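Local coordinates for uncharacterized protein (Streptococcus pneumoniae, PDB 3LFT) that probably serves as the substrate-binding component of an ABC transporter, with L-tryptophan held between its two lobes, at residues A[6-11]-A[52-57]; A[21-26]-A[67-72]; A[85-90]-A[241-246]. All coordinates share one frame; numbering follows the deposited sequence.

Contact 1: residues A[6-11]-A[52-57]; sequences GVLQFV and ATMSKQ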
# COMPACT_ATOMS: atom_id res chain seq x y z
N GLY A 6 -2.35 8.85 -18.79
CA GLY A 6 -1.31 7.85 -18.64
C GLY A 6 -1.35 7.30 -17.23
O GLY A 6 -1.60 8.04 -16.27
N VAL A 7 -1.12 6.00 -17.11
CA VAL A 7 -1.13 5.32 -15.80
C VAL A 7 0.14 4.51 -15.65
O VAL A 7 0.47 3.69 -16.51
CB VAL A 7 -2.34 4.39 -15.66
CG1 VAL A 7 -2.31 3.61 -14.34
CG2 VAL A 7 -3.65 5.16 -15.78
N LEU A 8 0.88 4.76 -14.56
CA LEU A 8 2.07 3.99 -14.23
C LEU A 8 1.79 3.21 -12.96
O LEU A 8 1.57 3.80 -11.90
CB LEU A 8 3.30 4.90 -14.04
CG LEU A 8 4.61 4.17 -13.66
CD1 LEU A 8 5.07 3.23 -14.78
CD2 LEU A 8 5.70 5.19 -13.32
N GLN A 9 1.74 1.88 -13.09
CA GLN A 9 1.64 1.02 -11.93
C GLN A 9 3.06 0.59 -11.55
O GLN A 9 3.82 0.13 -12.38
CB GLN A 9 0.75 -0.18 -12.26
CG GLN A 9 0.56 -1.11 -11.06
CD GLN A 9 -0.47 -2.17 -11.33
OE1 GLN A 9 -1.49 -1.93 -11.98
NE2 GLN A 9 -0.21 -3.37 -10.81
N PHE A 10 3.40 0.74 -10.27
CA PHE A 10 4.80 0.55 -9.89
C PHE A 10 5.26 -0.88 -10.13
O PHE A 10 6.37 -1.09 -10.63
CB PHE A 10 5.03 0.93 -8.42
CG PHE A 10 6.41 0.60 -7.91
CD1 PHE A 10 7.55 1.05 -8.59
CD2 PHE A 10 6.57 -0.16 -6.76
CE1 PHE A 10 8.81 0.74 -8.13
CE2 PHE A 10 7.84 -0.49 -6.29
CZ PHE A 10 8.96 -0.04 -6.97
N VAL A 11 4.43 -1.87 -9.79
CA VAL A 11 4.83 -3.27 -9.84
C VAL A 11 3.55 -4.08 -9.84
O VAL A 11 2.48 -3.60 -9.48
CB VAL A 11 5.72 -3.64 -8.60
CG1 VAL A 11 4.92 -3.59 -7.29
CG2 VAL A 11 6.40 -4.98 -8.73
N ALA A 52 11.86 5.61 -14.10
CA ALA A 52 12.38 6.84 -14.71
C ALA A 52 12.05 6.91 -16.21
O ALA A 52 11.57 7.93 -16.69
CB ALA A 52 13.90 6.96 -14.47
N THR A 53 12.30 5.83 -16.94
CA THR A 53 12.09 5.85 -18.37
C THR A 53 10.61 5.98 -18.73
O THR A 53 10.22 6.78 -19.58
CB THR A 53 12.75 4.62 -19.00
OG1 THR A 53 14.17 4.73 -18.81
CG2 THR A 53 12.45 4.53 -20.47
N MSE A 54 9.77 5.22 -18.03
CA MSE A 54 8.34 5.25 -18.30
C MSE A 54 7.73 6.57 -17.88
O MSE A 54 6.88 7.10 -18.59
CB MSE A 54 7.63 4.09 -17.63
CG MSE A 54 8.05 2.76 -18.25
SE MSE A 54 7.26 1.23 -17.35
CE MSE A 54 7.81 -0.12 -18.58
N SER A 55 8.14 7.12 -16.74
CA SER A 55 7.63 8.44 -16.33
C SER A 55 7.96 9.50 -17.37
O SER A 55 7.10 10.33 -17.71
CB SER A 55 8.21 8.86 -14.99
OG SER A 55 7.74 8.03 -13.92
N LYS A 56 9.19 9.48 -17.88
CA LYS A 56 9.59 10.45 -18.87
C LYS A 56 8.69 10.37 -20.11
O LYS A 56 8.25 11.40 -20.63
CB LYS A 56 11.07 10.24 -19.22
CG LYS A 56 11.68 11.25 -20.18
CD LYS A 56 13.17 10.97 -20.33
CE LYS A 56 13.91 12.09 -21.02
NZ LYS A 56 15.29 11.61 -21.20
N GLN A 57 8.38 9.15 -20.54
CA GLN A 57 7.51 8.94 -21.70
C GLN A 57 6.09 9.43 -21.42
O GLN A 57 5.52 10.18 -22.22
CB GLN A 57 7.50 7.45 -22.06
CG GLN A 57 8.79 6.99 -22.71
CD GLN A 57 9.05 5.49 -22.70
OE1 GLN A 57 8.42 4.71 -21.98
NE2 GLN A 57 10.05 5.08 -23.48
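L8 meets M54 and S55 through its two methyl branches, and no flat group enters this touch. The amide of Q9 lies on the opposite face of the strand, toward helix 14-29, with its NE2 directed at V11 O (3.0 Å, 170° at the hydrogen). That carbonyl oxygen lies almost within the amide plane, whereas NE2 stands above the plane of the carbonyl. NE2 also bonds to the carboxylate of D17, so two acceptors fix the rotation of the amide. The ring of F10, beyond the strand end on the helix 48-58 side, packs against Q48 and V51.

Across the contact itself, L8 CD1 lies 3.9 Å from M54 SE and equally near M54 CB. M54, a selenomethionine, has an extended chain that passes the leucine at about a right angle, its end turning away from the strand segment. The other branch, L8 CD2, comes within 3.5 Å of S55 OG. This hydroxyl is turned back beside its own backbone N (chi1 -67°) and is bonded to V51 O one helical turn earlier, so it is satisfied within its own helix although beside a methyl group. With chi1 at 179° the leucine is carried away from its backbone N toward the helix.

Helix 48-58 is the crossover between parallel strands 37-43 and 65-69 in a beta-alpha-beta unit, and packs on strand 3-9 between them. L8 also touches L58 and A73, M54 reaches M42, and S55 lies against L77 and A80, so the contact fills the angle between helices 48-58 and 71-80 on one face of strand 3-9.

Contact 2: residues A[21-26]-A[67-72]; sequences KGIQDG and VGIATP. With TRP (tryptophan), chain C.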
# COMPACT_ATOMS: atom_id res chain seq x y z
N LYS A 21 -8.19 -1.86 -11.10
CA LYS A 21 -9.56 -2.25 -11.45
C LYS A 21 -10.53 -1.20 -10.92
O LYS A 21 -11.45 -0.75 -11.64
CB LYS A 21 -9.88 -3.64 -10.88
CG LYS A 21 -11.37 -3.94 -10.68
CD LYS A 21 -12.08 -4.34 -11.97
CE LYS A 21 -13.55 -4.62 -11.70
NZ LYS A 21 -13.79 -4.92 -10.26
N GLY A 22 -10.33 -0.78 -9.66
CA GLY A 22 -11.15 0.28 -9.06
C GLY A 22 -11.08 1.60 -9.82
O GLY A 22 -12.10 2.25 -10.03
N ILE A 23 -9.88 1.98 -10.27
CA ILE A 23 -9.73 3.18 -11.09
C ILE A 23 -10.62 3.10 -12.33
O ILE A 23 -11.37 4.04 -12.64
CB ILE A 23 -8.25 3.42 -11.48
CG1 ILE A 23 -7.44 3.86 -10.25
CG2 ILE A 23 -8.14 4.46 -12.64
CD1 ILE A 23 -5.92 3.81 -10.47
N GLN A 24 -10.52 1.98 -13.04
CA GLN A 24 -11.32 1.78 -14.24
C GLN A 24 -12.81 1.80 -13.92
O GLN A 24 -13.57 2.39 -14.69
CB GLN A 24 -10.95 0.45 -14.89
CG GLN A 24 -9.54 0.41 -15.46
CD GLN A 24 -9.15 -0.97 -15.93
OE1 GLN A 24 -8.98 -1.21 -17.13
NE2 GLN A 24 -8.98 -1.89 -14.99
N ASP A 25 -13.21 1.21 -12.80
CA ASP A 25 -14.63 1.20 -12.44
C ASP A 25 -15.09 2.62 -12.15
O ASP A 25 -16.19 2.99 -12.54
CB ASP A 25 -14.87 0.31 -11.23
CG ASP A 25 -14.66 -1.17 -11.52
OD1 ASP A 25 -14.63 -1.57 -12.72
OD2 ASP A 25 -14.57 -1.92 -10.54
N GLY A 26 -14.26 3.41 -11.46
CA GLY A 26 -14.66 4.77 -11.08
C GLY A 26 -14.76 5.67 -12.29
O GLY A 26 -15.69 6.46 -12.42
N VAL A 67 -1.26 9.18 -13.75
CA VAL A 67 -1.67 8.53 -12.51
C VAL A 67 -0.57 7.60 -12.07
O VAL A 67 -0.12 6.78 -12.87
CB VAL A 67 -2.97 7.69 -12.72
CG1 VAL A 67 -3.45 7.09 -11.40
CG2 VAL A 67 -4.08 8.54 -13.36
N GLY A 68 -0.13 7.73 -10.82
CA GLY A 68 0.89 6.83 -10.29
C GLY A 68 0.31 5.94 -9.22
O GLY A 68 -0.15 6.43 -8.18
N ILE A 69 0.30 4.64 -9.49
CA ILE A 69 -0.18 3.64 -8.52
C ILE A 69 1.00 3.17 -7.69
O ILE A 69 1.92 2.54 -8.22
CB ILE A 69 -0.89 2.43 -9.20
CG1 ILE A 69 -1.94 2.90 -10.21
CG2 ILE A 69 -1.52 1.54 -8.11
CD1 ILE A 69 -2.67 1.76 -10.96
N ALA A 70 0.95 3.54 -6.40
CA ALA A 70 1.99 3.33 -5.38
C ALA A 70 3.01 4.46 -5.39
O ALA A 70 3.23 5.12 -6.42
CB ALA A 70 2.67 1.93 -5.48
N THR A 71 3.61 4.69 -4.24
CA THR A 71 4.48 5.83 -3.99
C THR A 71 5.63 5.96 -5.01
O THR A 71 5.81 7.05 -5.55
CB THR A 71 4.96 5.83 -2.51
OG1 THR A 71 3.85 6.12 -1.67
CG2 THR A 71 6.04 6.88 -2.26
N PRO A 72 6.36 4.87 -5.33
CA PRO A 72 7.46 5.10 -6.30
C PRO A 72 6.98 5.54 -7.68
O PRO A 72 7.69 6.26 -8.37
CB PRO A 72 8.15 3.74 -6.36
CG PRO A 72 7.84 3.12 -5.00
CD PRO A 72 6.41 3.52 -4.74
N TRP C . 0.22 2.60 -0.30
CA TRP C . 1.40 1.98 -0.98
C TRP C . 2.40 3.04 -1.31
O TRP C . 3.25 2.83 -2.18
CB TRP C . 0.94 1.21 -2.23
CG TRP C . -0.02 0.10 -1.87
CD1 TRP C . -1.41 0.11 -1.97
CD2 TRP C . 0.35 -1.21 -1.31
NE1 TRP C . -1.91 -1.10 -1.52
CE2 TRP C . -0.92 -1.90 -1.11
CE3 TRP C . 1.56 -1.77 -0.97
CZ2 TRP C . -0.89 -3.18 -0.57
CZ3 TRP C . 1.55 -3.05 -0.43
CH2 TRP C . 0.33 -3.73 -0.25
OXT TRP C . 2.37 4.12 -0.71
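I23 and I69 reach toward each other tip to tip, their CD1 methyls 3.9 Å apart. The same methyl of I23 lies 4.2 Å from V67 CG1, so one helix side chain spans two strand residues that face the same way; G68, between them, has no side chain. An extended course carries I23 CD1 out from helix 14-29 to the sheet.

Around this apolar first shell, I247 of helix 236-251 touches both I23 and V67. I69 is flanked by L16, I19 and Y20 of helix 14-29 and by V7 and Q9 of the neighbouring strand. Backbone bonds of V67 and I69 to strand 3-9, and of G68 to strand 86-89, hold the strand between its two parallel partners.

Past I69 the chain turns through A70, whose positive phi (87°) lets the backbone break into helix 71-80 with A70 at the N-cap position. There it meets the bound tryptophan. T71 N donates to the ligand's O at 2.8 Å in a nearly straight bond (176°), while T71 OG1 donates to its OXT at 2.7 Å; A70 CB packs 3.5 Å from the ligand's O. With OG1 beside its own nitrogen (chi1 -69°), the threonine offers both donors to one carboxylate, and T92, D115, N196 and Q236 add further bonds to the ligand.

Along strand 65-69 the contact is thus purely apolar, with no hydrogen bond between the segments; just past the strand, at the start of helix 71-80, comes a two-pronged grip on the carboxylate, whose negative charge is probably stabilised further by the helix N-terminus.

Contact 3: residues A[85-90]-A[241-246]; sequences PVIMAA and VATGKM. With TRP (tryptophan), chain C.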
# COMPACT_ATOMS: atom_id res chain seq x y z
N PRO A 85 -0.96 17.55 -14.45
CA PRO A 85 -1.50 16.93 -13.23
C PRO A 85 -1.04 15.49 -13.01
O PRO A 85 -1.05 14.66 -13.94
CB PRO A 85 -3.01 16.97 -13.44
CG PRO A 85 -3.23 18.13 -14.37
CD PRO A 85 -2.04 18.09 -15.30
N VAL A 86 -0.64 15.20 -11.78
CA VAL A 86 -0.24 13.87 -11.34
C VAL A 86 -1.21 13.44 -10.24
O VAL A 86 -1.36 14.11 -9.23
CB VAL A 86 1.19 13.89 -10.80
CG1 VAL A 86 1.57 12.51 -10.24
CG2 VAL A 86 2.18 14.33 -11.89
N ILE A 87 -1.87 12.31 -10.46
CA ILE A 87 -2.83 11.80 -9.49
C ILE A 87 -2.23 10.60 -8.77
O ILE A 87 -1.87 9.60 -9.41
CB ILE A 87 -4.16 11.38 -10.18
CG1 ILE A 87 -4.71 12.49 -11.08
CG2 ILE A 87 -5.19 10.97 -9.12
CD1 ILE A 87 -4.88 13.88 -10.47
N MSE A 88 -2.11 10.71 -7.45
CA MSE A 88 -1.65 9.63 -6.62
C MSE A 88 -2.75 8.59 -6.42
O MSE A 88 -3.87 8.94 -6.03
CB MSE A 88 -1.30 10.16 -5.23
CG MSE A 88 -0.22 11.26 -5.20
SE MSE A 88 0.15 11.91 -3.40
CE MSE A 88 -1.61 12.54 -2.90
N ALA A 89 -2.43 7.32 -6.71
CA ALA A 89 -3.35 6.23 -6.39
C ALA A 89 -2.76 5.38 -5.28
O ALA A 89 -1.90 4.50 -5.53
CB ALA A 89 -3.61 5.39 -7.62
N ALA A 90 -3.23 5.64 -4.06
CA ALA A 90 -2.82 4.91 -2.86
C ALA A 90 -1.36 5.16 -2.48
O ALA A 90 -0.51 4.26 -2.50
CB ALA A 90 -3.12 3.40 -2.98
N VAL A 241 -11.55 3.19 -6.81
CA VAL A 241 -12.72 3.96 -7.24
C VAL A 241 -12.58 5.44 -6.88
O VAL A 241 -12.85 6.32 -7.70
CB VAL A 241 -14.03 3.39 -6.65
CG1 VAL A 241 -15.24 4.26 -6.99
CG2 VAL A 241 -14.25 1.98 -7.17
N ALA A 242 -12.10 5.71 -5.67
CA ALA A 242 -11.94 7.09 -5.24
C ALA A 242 -10.90 7.81 -6.10
O ALA A 242 -11.05 8.99 -6.42
CB ALA A 242 -11.54 7.14 -3.76
N THR A 243 -9.85 7.09 -6.50
CA THR A 243 -8.86 7.65 -7.40
C THR A 243 -9.51 7.95 -8.75
O THR A 243 -9.28 9.02 -9.33
CB THR A 243 -7.69 6.69 -7.60
OG1 THR A 243 -7.06 6.41 -6.34
CG2 THR A 243 -6.65 7.29 -8.54
N GLY A 244 -10.31 7.01 -9.26
CA GLY A 244 -11.03 7.25 -10.53
C GLY A 244 -11.85 8.52 -10.48
O GLY A 244 -11.86 9.32 -11.44
N LYS A 245 -12.59 8.71 -9.40
CA LYS A 245 -13.39 9.91 -9.27
C LYS A 245 -12.58 11.18 -9.21
O LYS A 245 -13.00 12.19 -9.78
CB LYS A 245 -14.34 9.78 -8.10
CG LYS A 245 -15.41 8.75 -8.44
CD LYS A 245 -16.40 8.51 -7.33
CE LYS A 245 -17.41 7.46 -7.78
NZ LYS A 245 -18.27 7.92 -8.91
N MSE A 246 -11.41 11.16 -8.57
CA MSE A 246 -10.53 12.35 -8.55
C MSE A 246 -9.93 12.60 -9.93
O MSE A 246 -9.78 13.77 -10.31
CB MSE A 246 -9.44 12.22 -7.49
CG MSE A 246 -10.03 12.19 -6.09
SE MSE A 246 -8.69 12.29 -4.71
CE MSE A 246 -8.29 14.19 -4.86
N TRP C . 0.22 2.60 -0.30
CA TRP C . 1.40 1.98 -0.98
C TRP C . 2.40 3.04 -1.31
O TRP C . 3.25 2.83 -2.18
CB TRP C . 0.94 1.21 -2.23
CG TRP C . -0.02 0.10 -1.87
CD1 TRP C . -1.41 0.11 -1.97
CD2 TRP C . 0.35 -1.21 -1.31
NE1 TRP C . -1.91 -1.10 -1.52
CE2 TRP C . -0.92 -1.90 -1.11
CE3 TRP C . 1.56 -1.77 -0.97
CZ2 TRP C . -0.89 -3.18 -0.57
CZ3 TRP C . 1.55 -3.05 -0.43
CH2 TRP C . 0.33 -3.73 -0.25
OXT TRP C . 2.37 4.12 -0.71
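T243 fits closely against A89, the pair forming the dense part of this contact. T243 CG2 lies 3.7 Å from A89 CB and 4.0 Å from I87 CG2, so a single methyl serves both strand residues; the I87 and T243 side chains run alongside one another in opposing directions. T243 OG1 rests 3.7 Å from A89 CA, but its bond goes to L239 O, one turn back in its own helix. Its position anti to the carbonyl carbon (chi1 -59°) gives it that acceptor and leaves CG2 for the strand. No hydrogen bond joins the segments.

The fit slackens away from the threonine. In M246, a selenomethionine, CB stays 4.7 Å from I87 CG2, and the side chain also touches V113 and T259. On the more open face of the helix, V241 and A242 are partly exposed, and K245 turns its amine to salt bridges with E29 and E30.

At the far end of the strand, A90 takes a positive phi and presents its carbonyl to the ligand: tryptophan N donates to A90 O at 2.9 Å, and A90 CB lies against the indole.

Strand 86-89 and helix 241-246 run nearly antiparallel (168°), their axes 8.7 Å apart. The helix segment belongs to helix 236-251, which lies over the sheet with I247 and V250 against I87, while strand 86-89 sits between strands 65-69 and 110-115.

All three contacts rest on one parallel sheet of the lobe that carries the carboxylate site. Contacts 1 and 2 touch through neighbouring strands, with G6 O and V67 N 2.8 Å apart in a probable hydrogen bond; F10 CD1 and P72 CB also pack at 3.5 Å. Contacts 2 and 3, with centres 6 Å apart, share the next seam, where G68 O and A89 N are 2.9 Å apart, again a probable hydrogen bond. Both hold the tryptophan, contact 2 by its carboxylate and contact 3 by its amino group. Contact 1 lies farther from the site, the L8 side chain about 12 Å from the ligand, and its nearest atoms are about 7 Å from those of contact 3.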